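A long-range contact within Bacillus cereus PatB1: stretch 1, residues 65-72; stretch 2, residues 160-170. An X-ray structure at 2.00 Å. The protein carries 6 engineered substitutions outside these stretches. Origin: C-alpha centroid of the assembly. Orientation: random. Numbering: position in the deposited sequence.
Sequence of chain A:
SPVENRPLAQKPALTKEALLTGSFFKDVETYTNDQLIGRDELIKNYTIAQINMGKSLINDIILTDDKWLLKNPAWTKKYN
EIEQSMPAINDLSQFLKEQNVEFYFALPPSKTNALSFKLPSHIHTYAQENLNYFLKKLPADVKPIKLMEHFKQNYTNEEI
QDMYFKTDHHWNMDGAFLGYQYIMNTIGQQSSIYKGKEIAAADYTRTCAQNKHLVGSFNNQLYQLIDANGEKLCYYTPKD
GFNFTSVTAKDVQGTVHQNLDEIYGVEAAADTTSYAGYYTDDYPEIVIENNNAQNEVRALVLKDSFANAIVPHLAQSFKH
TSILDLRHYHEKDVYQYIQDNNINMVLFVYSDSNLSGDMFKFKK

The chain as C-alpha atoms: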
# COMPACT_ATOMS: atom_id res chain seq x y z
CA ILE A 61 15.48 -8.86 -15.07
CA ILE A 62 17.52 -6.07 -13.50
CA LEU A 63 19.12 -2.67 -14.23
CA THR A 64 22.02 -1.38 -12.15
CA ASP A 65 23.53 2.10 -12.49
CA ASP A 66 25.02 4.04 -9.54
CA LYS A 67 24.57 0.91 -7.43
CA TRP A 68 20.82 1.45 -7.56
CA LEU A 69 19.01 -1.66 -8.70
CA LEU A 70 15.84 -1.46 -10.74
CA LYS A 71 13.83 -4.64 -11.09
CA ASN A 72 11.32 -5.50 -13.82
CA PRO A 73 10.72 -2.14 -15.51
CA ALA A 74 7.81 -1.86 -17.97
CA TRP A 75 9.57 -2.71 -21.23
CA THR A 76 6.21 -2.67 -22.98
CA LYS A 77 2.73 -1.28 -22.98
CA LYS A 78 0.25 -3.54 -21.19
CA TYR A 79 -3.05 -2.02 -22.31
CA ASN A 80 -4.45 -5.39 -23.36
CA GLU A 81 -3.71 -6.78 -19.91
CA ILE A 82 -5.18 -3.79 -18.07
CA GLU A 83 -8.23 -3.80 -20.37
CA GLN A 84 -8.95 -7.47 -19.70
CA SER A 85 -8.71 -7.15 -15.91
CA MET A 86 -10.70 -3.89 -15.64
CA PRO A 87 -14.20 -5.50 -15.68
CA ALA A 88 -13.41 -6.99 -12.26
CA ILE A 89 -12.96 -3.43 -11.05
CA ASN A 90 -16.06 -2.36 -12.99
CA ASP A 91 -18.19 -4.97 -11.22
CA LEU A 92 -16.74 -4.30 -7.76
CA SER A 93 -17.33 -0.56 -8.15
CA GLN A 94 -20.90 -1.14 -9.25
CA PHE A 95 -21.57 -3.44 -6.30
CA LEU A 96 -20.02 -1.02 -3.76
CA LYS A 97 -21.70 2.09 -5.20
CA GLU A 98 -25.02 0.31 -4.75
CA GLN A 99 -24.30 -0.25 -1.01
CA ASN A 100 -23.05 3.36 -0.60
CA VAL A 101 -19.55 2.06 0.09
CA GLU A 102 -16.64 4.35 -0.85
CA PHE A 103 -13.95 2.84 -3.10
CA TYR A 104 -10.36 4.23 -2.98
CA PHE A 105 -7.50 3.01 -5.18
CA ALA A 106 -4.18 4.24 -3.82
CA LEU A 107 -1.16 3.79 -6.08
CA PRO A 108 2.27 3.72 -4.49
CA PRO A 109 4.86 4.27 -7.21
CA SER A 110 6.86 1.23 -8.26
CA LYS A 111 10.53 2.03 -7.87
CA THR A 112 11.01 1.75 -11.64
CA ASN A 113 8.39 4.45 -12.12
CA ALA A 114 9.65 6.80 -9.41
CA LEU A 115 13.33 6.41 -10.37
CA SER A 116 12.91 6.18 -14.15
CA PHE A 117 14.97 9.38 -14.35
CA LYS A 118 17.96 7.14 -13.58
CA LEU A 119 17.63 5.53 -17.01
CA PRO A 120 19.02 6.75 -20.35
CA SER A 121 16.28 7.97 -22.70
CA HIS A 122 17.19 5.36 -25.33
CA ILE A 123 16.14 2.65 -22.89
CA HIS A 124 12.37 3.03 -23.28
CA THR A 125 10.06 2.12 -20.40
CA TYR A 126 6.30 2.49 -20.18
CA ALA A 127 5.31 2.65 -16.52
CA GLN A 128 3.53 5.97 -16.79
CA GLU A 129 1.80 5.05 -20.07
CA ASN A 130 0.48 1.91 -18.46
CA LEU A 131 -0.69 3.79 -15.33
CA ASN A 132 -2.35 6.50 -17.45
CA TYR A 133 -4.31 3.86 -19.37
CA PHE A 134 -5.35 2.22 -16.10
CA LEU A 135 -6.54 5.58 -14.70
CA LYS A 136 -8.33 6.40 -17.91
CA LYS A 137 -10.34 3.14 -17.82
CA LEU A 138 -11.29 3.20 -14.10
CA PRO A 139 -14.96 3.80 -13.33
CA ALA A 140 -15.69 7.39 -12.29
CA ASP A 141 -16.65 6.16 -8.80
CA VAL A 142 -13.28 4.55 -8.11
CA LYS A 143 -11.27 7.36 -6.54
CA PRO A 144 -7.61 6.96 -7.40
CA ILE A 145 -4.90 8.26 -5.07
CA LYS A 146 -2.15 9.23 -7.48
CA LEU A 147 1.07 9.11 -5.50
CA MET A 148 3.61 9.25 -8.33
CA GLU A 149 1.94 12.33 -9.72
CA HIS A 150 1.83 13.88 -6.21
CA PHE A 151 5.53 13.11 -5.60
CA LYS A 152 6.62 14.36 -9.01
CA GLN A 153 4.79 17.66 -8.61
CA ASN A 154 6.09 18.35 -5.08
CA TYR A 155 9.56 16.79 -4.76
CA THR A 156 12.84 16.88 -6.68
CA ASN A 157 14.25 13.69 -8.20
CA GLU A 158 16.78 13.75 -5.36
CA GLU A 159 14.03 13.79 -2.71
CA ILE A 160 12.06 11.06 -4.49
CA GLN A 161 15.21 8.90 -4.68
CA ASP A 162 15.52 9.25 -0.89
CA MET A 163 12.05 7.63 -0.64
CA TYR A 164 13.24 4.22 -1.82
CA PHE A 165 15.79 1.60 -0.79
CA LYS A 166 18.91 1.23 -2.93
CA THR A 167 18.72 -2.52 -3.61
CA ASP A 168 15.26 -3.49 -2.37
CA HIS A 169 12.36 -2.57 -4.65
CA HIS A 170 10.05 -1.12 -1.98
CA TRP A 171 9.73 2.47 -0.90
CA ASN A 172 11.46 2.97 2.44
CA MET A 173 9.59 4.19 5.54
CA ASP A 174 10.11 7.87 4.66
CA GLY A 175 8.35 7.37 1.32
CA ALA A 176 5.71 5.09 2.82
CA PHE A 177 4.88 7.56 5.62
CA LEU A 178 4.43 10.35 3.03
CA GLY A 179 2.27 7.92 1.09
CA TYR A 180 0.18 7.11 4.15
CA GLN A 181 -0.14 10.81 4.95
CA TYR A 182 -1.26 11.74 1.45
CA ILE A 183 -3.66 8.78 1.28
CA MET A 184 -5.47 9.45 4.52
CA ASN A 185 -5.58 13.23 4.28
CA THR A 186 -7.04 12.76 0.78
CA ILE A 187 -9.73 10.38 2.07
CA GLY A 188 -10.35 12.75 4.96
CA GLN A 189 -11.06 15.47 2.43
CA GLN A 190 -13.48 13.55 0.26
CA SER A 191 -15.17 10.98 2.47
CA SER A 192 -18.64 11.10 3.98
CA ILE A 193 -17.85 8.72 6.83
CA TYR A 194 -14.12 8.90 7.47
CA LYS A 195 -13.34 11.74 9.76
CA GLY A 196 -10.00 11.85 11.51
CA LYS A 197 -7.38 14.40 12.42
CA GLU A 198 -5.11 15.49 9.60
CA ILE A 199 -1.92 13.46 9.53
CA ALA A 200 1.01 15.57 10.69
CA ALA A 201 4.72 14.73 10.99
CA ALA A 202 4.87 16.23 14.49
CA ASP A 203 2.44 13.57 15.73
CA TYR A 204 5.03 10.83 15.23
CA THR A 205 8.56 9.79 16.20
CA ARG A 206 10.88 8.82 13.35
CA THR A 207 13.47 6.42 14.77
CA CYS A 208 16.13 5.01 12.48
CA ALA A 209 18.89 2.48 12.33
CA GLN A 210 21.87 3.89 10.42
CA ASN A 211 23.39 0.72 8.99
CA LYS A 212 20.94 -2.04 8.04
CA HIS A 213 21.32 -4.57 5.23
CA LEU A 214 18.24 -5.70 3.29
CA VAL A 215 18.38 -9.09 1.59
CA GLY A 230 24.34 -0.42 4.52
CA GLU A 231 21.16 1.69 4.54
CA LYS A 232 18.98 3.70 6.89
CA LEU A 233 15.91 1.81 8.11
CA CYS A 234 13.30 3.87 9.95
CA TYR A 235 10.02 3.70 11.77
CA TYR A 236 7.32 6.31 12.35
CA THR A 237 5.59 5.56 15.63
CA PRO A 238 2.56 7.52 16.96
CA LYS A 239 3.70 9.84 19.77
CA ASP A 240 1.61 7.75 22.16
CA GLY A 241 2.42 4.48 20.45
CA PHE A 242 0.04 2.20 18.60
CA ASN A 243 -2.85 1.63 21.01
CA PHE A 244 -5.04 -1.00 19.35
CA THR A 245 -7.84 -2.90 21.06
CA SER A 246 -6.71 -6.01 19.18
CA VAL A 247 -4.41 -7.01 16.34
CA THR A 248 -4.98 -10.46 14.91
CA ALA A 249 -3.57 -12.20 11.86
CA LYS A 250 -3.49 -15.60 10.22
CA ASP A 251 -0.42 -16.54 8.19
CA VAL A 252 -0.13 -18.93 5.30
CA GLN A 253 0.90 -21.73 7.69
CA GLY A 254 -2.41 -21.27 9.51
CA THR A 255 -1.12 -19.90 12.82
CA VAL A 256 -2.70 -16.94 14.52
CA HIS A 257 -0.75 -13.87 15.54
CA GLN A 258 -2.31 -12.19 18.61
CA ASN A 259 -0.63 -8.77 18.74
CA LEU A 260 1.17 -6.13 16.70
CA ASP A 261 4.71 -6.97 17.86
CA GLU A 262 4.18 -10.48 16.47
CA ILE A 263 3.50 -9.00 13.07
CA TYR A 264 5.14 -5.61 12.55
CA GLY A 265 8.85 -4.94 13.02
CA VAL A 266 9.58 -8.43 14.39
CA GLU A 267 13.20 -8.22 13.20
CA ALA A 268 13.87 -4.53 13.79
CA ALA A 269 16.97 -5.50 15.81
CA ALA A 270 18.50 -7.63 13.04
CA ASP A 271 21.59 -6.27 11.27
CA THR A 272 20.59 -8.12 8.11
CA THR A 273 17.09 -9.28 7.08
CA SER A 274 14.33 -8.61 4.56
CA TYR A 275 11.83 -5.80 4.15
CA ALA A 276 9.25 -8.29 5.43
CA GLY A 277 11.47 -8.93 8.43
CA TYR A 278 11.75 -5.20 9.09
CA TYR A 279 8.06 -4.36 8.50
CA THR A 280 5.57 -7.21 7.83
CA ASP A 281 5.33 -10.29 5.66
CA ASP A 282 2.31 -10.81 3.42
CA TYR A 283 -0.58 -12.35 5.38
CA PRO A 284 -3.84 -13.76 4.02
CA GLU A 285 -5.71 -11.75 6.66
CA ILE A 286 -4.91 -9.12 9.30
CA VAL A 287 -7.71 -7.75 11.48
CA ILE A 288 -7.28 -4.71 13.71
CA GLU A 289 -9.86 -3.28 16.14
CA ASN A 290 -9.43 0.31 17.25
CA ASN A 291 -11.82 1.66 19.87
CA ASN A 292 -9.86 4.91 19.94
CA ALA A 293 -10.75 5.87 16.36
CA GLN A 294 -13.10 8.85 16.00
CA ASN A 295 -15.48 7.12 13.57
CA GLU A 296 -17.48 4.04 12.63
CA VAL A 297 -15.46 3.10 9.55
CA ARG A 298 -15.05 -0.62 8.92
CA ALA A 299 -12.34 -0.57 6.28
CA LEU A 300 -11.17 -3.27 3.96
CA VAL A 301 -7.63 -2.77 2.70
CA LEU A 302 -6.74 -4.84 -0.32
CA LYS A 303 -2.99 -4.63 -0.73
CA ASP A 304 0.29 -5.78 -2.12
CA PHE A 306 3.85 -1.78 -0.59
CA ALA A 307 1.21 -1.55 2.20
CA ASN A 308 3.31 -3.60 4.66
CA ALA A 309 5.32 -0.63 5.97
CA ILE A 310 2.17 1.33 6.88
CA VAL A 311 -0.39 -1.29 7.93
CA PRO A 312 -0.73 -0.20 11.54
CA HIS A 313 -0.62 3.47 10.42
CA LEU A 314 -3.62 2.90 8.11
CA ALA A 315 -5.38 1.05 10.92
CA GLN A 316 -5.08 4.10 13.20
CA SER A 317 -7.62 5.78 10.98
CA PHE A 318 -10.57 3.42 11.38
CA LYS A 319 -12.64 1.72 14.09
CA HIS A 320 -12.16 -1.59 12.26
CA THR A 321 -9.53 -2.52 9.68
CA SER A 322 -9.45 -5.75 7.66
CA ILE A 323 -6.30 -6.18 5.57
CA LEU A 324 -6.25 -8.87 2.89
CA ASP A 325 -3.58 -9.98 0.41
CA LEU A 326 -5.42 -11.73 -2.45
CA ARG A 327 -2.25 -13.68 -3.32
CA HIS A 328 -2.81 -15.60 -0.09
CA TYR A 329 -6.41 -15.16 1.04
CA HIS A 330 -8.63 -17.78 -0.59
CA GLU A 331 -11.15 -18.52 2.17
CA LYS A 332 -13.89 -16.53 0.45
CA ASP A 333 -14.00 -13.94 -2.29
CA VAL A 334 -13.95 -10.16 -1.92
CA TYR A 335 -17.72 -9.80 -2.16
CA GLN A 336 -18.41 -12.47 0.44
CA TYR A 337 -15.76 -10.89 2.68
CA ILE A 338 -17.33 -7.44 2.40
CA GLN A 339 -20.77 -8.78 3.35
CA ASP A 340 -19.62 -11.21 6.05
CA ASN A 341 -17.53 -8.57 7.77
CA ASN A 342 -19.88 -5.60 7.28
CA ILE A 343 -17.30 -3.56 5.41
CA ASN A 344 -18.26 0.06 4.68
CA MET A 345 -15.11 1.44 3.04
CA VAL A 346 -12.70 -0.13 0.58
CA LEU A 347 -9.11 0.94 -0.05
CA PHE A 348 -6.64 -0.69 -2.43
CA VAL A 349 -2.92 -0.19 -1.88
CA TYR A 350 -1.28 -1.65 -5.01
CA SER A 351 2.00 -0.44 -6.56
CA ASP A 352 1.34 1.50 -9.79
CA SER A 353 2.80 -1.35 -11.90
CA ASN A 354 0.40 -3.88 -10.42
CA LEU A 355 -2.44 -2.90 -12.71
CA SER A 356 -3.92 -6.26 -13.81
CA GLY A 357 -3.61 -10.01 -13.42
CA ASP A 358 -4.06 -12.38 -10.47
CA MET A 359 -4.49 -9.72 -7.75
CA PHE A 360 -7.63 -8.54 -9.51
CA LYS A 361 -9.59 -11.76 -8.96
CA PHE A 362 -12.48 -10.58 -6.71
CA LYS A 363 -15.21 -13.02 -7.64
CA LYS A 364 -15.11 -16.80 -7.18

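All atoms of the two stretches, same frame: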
# COMPACT_ATOMS: atom_id res chain seq x y z
N ASP A 65 22.90 0.88 -11.98
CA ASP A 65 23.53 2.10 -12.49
C ASP A 65 24.58 2.70 -11.53
O ASP A 65 25.76 2.39 -11.64
CB ASP A 65 22.44 3.12 -12.79
CG ASP A 65 21.33 3.07 -11.79
OD1 ASP A 65 21.64 2.99 -10.58
OD2 ASP A 65 20.14 3.08 -12.20
N ASP A 66 24.15 3.56 -10.62
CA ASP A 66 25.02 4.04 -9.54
C ASP A 66 24.75 3.22 -8.29
O ASP A 66 24.48 3.76 -7.22
CB ASP A 66 24.83 5.54 -9.27
CG ASP A 66 23.37 5.96 -9.25
OD1 ASP A 66 22.59 5.47 -10.09
OD2 ASP A 66 22.99 6.78 -8.39
N LYS A 67 24.82 1.90 -8.47
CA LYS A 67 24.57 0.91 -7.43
C LYS A 67 23.10 0.90 -6.98
O LYS A 67 22.75 0.25 -5.99
CB LYS A 67 25.51 1.11 -6.24
N TRP A 68 22.25 1.61 -7.71
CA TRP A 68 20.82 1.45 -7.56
C TRP A 68 20.37 0.30 -8.43
O TRP A 68 20.82 0.16 -9.56
CB TRP A 68 20.06 2.73 -7.94
CG TRP A 68 20.17 3.80 -6.93
CD1 TRP A 68 21.21 4.67 -6.77
CD2 TRP A 68 19.22 4.11 -5.91
NE1 TRP A 68 20.96 5.51 -5.71
CE2 TRP A 68 19.74 5.19 -5.17
CE3 TRP A 68 17.98 3.59 -5.55
CZ2 TRP A 68 19.07 5.74 -4.08
CZ3 TRP A 68 17.30 4.15 -4.48
CH2 TRP A 68 17.85 5.22 -3.77
N LEU A 69 19.50 -0.55 -7.91
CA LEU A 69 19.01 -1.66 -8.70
C LEU A 69 17.55 -1.45 -9.04
O LEU A 69 16.72 -1.16 -8.17
CB LEU A 69 19.18 -3.00 -7.97
CG LEU A 69 20.54 -3.39 -7.40
CD1 LEU A 69 20.64 -4.90 -7.27
CD2 LEU A 69 21.70 -2.85 -8.22
N LEU A 70 17.23 -1.58 -10.32
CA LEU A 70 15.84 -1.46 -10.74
C LEU A 70 15.40 -2.80 -11.27
O LEU A 70 16.04 -3.37 -12.16
CB LEU A 70 15.68 -0.37 -11.79
CG LEU A 70 15.86 1.08 -11.34
CD1 LEU A 70 15.75 2.01 -12.54
CD2 LEU A 70 14.82 1.46 -10.28
N LYS A 71 14.32 -3.32 -10.71
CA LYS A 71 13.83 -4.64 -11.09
C LYS A 71 12.62 -4.50 -11.99
O LYS A 71 11.84 -3.57 -11.83
CB LYS A 71 13.49 -5.48 -9.85
CG LYS A 71 12.33 -4.92 -9.01
CD LYS A 71 11.19 -5.93 -8.91
CE LYS A 71 9.86 -5.26 -8.55
NZ LYS A 71 8.72 -6.21 -8.72
N ASN A 72 12.50 -5.41 -12.95
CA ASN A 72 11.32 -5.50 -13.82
C ASN A 72 10.66 -4.19 -14.26
O ASN A 72 9.50 -3.96 -13.96
CB ASN A 72 10.27 -6.37 -13.13
CG ASN A 72 10.65 -7.83 -13.09
OD1 ASN A 72 11.79 -8.20 -13.40
ND2 ASN A 72 9.70 -8.68 -12.72
N ILE A 160 12.78 12.28 -4.16
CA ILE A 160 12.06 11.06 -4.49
C ILE A 160 12.97 9.83 -4.34
O ILE A 160 12.57 8.81 -3.76
CB ILE A 160 11.47 11.14 -5.93
CG1 ILE A 160 10.35 12.19 -5.96
CG2 ILE A 160 10.92 9.78 -6.37
CD1 ILE A 160 9.95 12.67 -7.38
N GLN A 161 14.19 9.94 -4.84
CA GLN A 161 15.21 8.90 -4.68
C GLN A 161 15.40 8.49 -3.20
O GLN A 161 15.51 7.30 -2.87
CB GLN A 161 16.51 9.37 -5.28
CG GLN A 161 17.71 8.63 -4.81
CD GLN A 161 18.93 8.87 -5.69
OE1 GLN A 161 18.84 9.51 -6.74
NE2 GLN A 161 20.08 8.36 -5.27
N ASP A 162 15.39 9.49 -2.32
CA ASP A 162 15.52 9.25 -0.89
C ASP A 162 14.30 8.55 -0.29
O ASP A 162 14.29 8.25 0.91
CB ASP A 162 15.77 10.57 -0.15
CG ASP A 162 17.19 11.11 -0.36
OD1 ASP A 162 18.03 10.42 -0.99
OD2 ASP A 162 17.46 12.24 0.11
N MET A 163 13.28 8.29 -1.12
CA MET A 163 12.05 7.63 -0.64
C MET A 163 12.07 6.12 -0.89
O MET A 163 11.14 5.42 -0.52
CB MET A 163 10.79 8.21 -1.31
CG MET A 163 10.46 9.68 -1.05
SD MET A 163 8.98 10.24 -1.99
CE MET A 163 9.17 12.01 -1.86
N TYR A 164 13.13 5.64 -1.53
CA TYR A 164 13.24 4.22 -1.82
C TYR A 164 14.55 3.63 -1.30
O TYR A 164 15.54 4.34 -1.09
CB TYR A 164 13.13 3.98 -3.34
CG TYR A 164 11.72 4.21 -3.84
CD1 TYR A 164 11.26 5.50 -4.05
CD2 TYR A 164 10.85 3.15 -4.08
CE1 TYR A 164 9.97 5.74 -4.48
CE2 TYR A 164 9.55 3.38 -4.53
CZ TYR A 164 9.12 4.69 -4.72
OH TYR A 164 7.85 4.97 -5.14
N PHE A 165 14.56 2.31 -1.09
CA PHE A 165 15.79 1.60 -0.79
C PHE A 165 16.65 1.49 -2.03
O PHE A 165 16.16 1.55 -3.15
CB PHE A 165 15.50 0.21 -0.24
CG PHE A 165 14.78 0.22 1.08
CD1 PHE A 165 15.44 0.63 2.23
CD2 PHE A 165 13.47 -0.19 1.17
CE1 PHE A 165 14.77 0.63 3.45
CE2 PHE A 165 12.81 -0.19 2.39
CZ PHE A 165 13.46 0.22 3.52
N LYS A 166 17.95 1.30 -1.83
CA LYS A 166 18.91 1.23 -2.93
C LYS A 166 18.80 -0.08 -3.71
O LYS A 166 18.83 -0.08 -4.95
CB LYS A 166 20.33 1.40 -2.38
CG LYS A 166 21.30 2.02 -3.34
CD LYS A 166 22.14 3.07 -2.64
CE LYS A 166 22.91 3.92 -3.63
NZ LYS A 166 23.95 3.16 -4.39
N THR A 167 18.69 -1.19 -2.99
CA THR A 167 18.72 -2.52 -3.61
C THR A 167 17.34 -3.19 -3.56
O THR A 167 16.96 -3.90 -4.48
CB THR A 167 19.75 -3.44 -2.91
OG1 THR A 167 20.97 -2.72 -2.69
CG2 THR A 167 20.04 -4.68 -3.76
N ASP A 168 16.60 -2.95 -2.49
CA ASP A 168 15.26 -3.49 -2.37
C ASP A 168 14.29 -2.65 -3.20
O ASP A 168 14.51 -1.46 -3.38
CB ASP A 168 14.82 -3.54 -0.92
CG ASP A 168 13.48 -4.22 -0.75
OD1 ASP A 168 13.43 -5.45 -0.92
OD2 ASP A 168 12.50 -3.54 -0.45
N HIS A 169 13.22 -3.26 -3.70
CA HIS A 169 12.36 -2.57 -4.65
C HIS A 169 11.18 -1.83 -3.96
O HIS A 169 10.33 -1.23 -4.61
CB HIS A 169 11.84 -3.56 -5.71
CG HIS A 169 10.72 -4.43 -5.24
ND1 HIS A 169 10.93 -5.62 -4.56
CD2 HIS A 169 9.38 -4.29 -5.34
CE1 HIS A 169 9.76 -6.17 -4.27
NE2 HIS A 169 8.80 -5.38 -4.74
N HIS A 170 11.13 -1.85 -2.64
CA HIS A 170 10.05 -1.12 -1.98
C HIS A 170 10.46 0.32 -1.69
O HIS A 170 11.65 0.64 -1.64
CB HIS A 170 9.64 -1.82 -0.68
CG HIS A 170 9.20 -3.23 -0.87
ND1 HIS A 170 10.07 -4.30 -0.85
CD2 HIS A 170 7.97 -3.76 -1.10
CE1 HIS A 170 9.39 -5.42 -1.05
NE2 HIS A 170 8.11 -5.11 -1.21

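The contact centres on Trp68 and Lys166, whose CA atoms lie 5.0 Å apart. The CA-to-CB bond of Trp68 points sideways, yet chi1 of -75° (m) and chi2 of 82° carry the indole to stretch 2, which covers 133 Å² of the residue. Lys166 runs across one face of this ring: Lys166 CA stands 4.0 Å from the Trp68 six-membered ring centroid, 25° off the normal, a CH-pi contact. With chi1 t, chi2 between wells at 136°, chi3 t and chi4 m, the chain continues over the indole, placing Lys166 CE 3.3 Å from Trp68 NE1. Lys166 NZ then lies 4.3 Å from the Trp68 five-membered ring centroid, 32° off the normal, an off-centre cation-pi interaction, and donates a hydrogen bond to Asp66 O at 2.9 Å. Chi2 lies between wells in a side chain that contacts the indole from CA to CE and ends in a hydrogen bond at NZ.

The backbone adds a hydrogen bond one residue on from Trp68: Leu69 N donates to Lys166 O at 3.1 Å with a nearly linear angle of 171°. Trp68 NE1 and Gln161 NE2, 3.0 Å apart, are both donors, so their proximity is no hydrogen bond.

Farther along, Leu69 CD1 meets Thr167 CG2 at 3.6 Å. Lys71, chi1 p and chi2 off-well at 121°, lays CE over the His169 ring, 3.7 Å from its centroid and 28° off the normal.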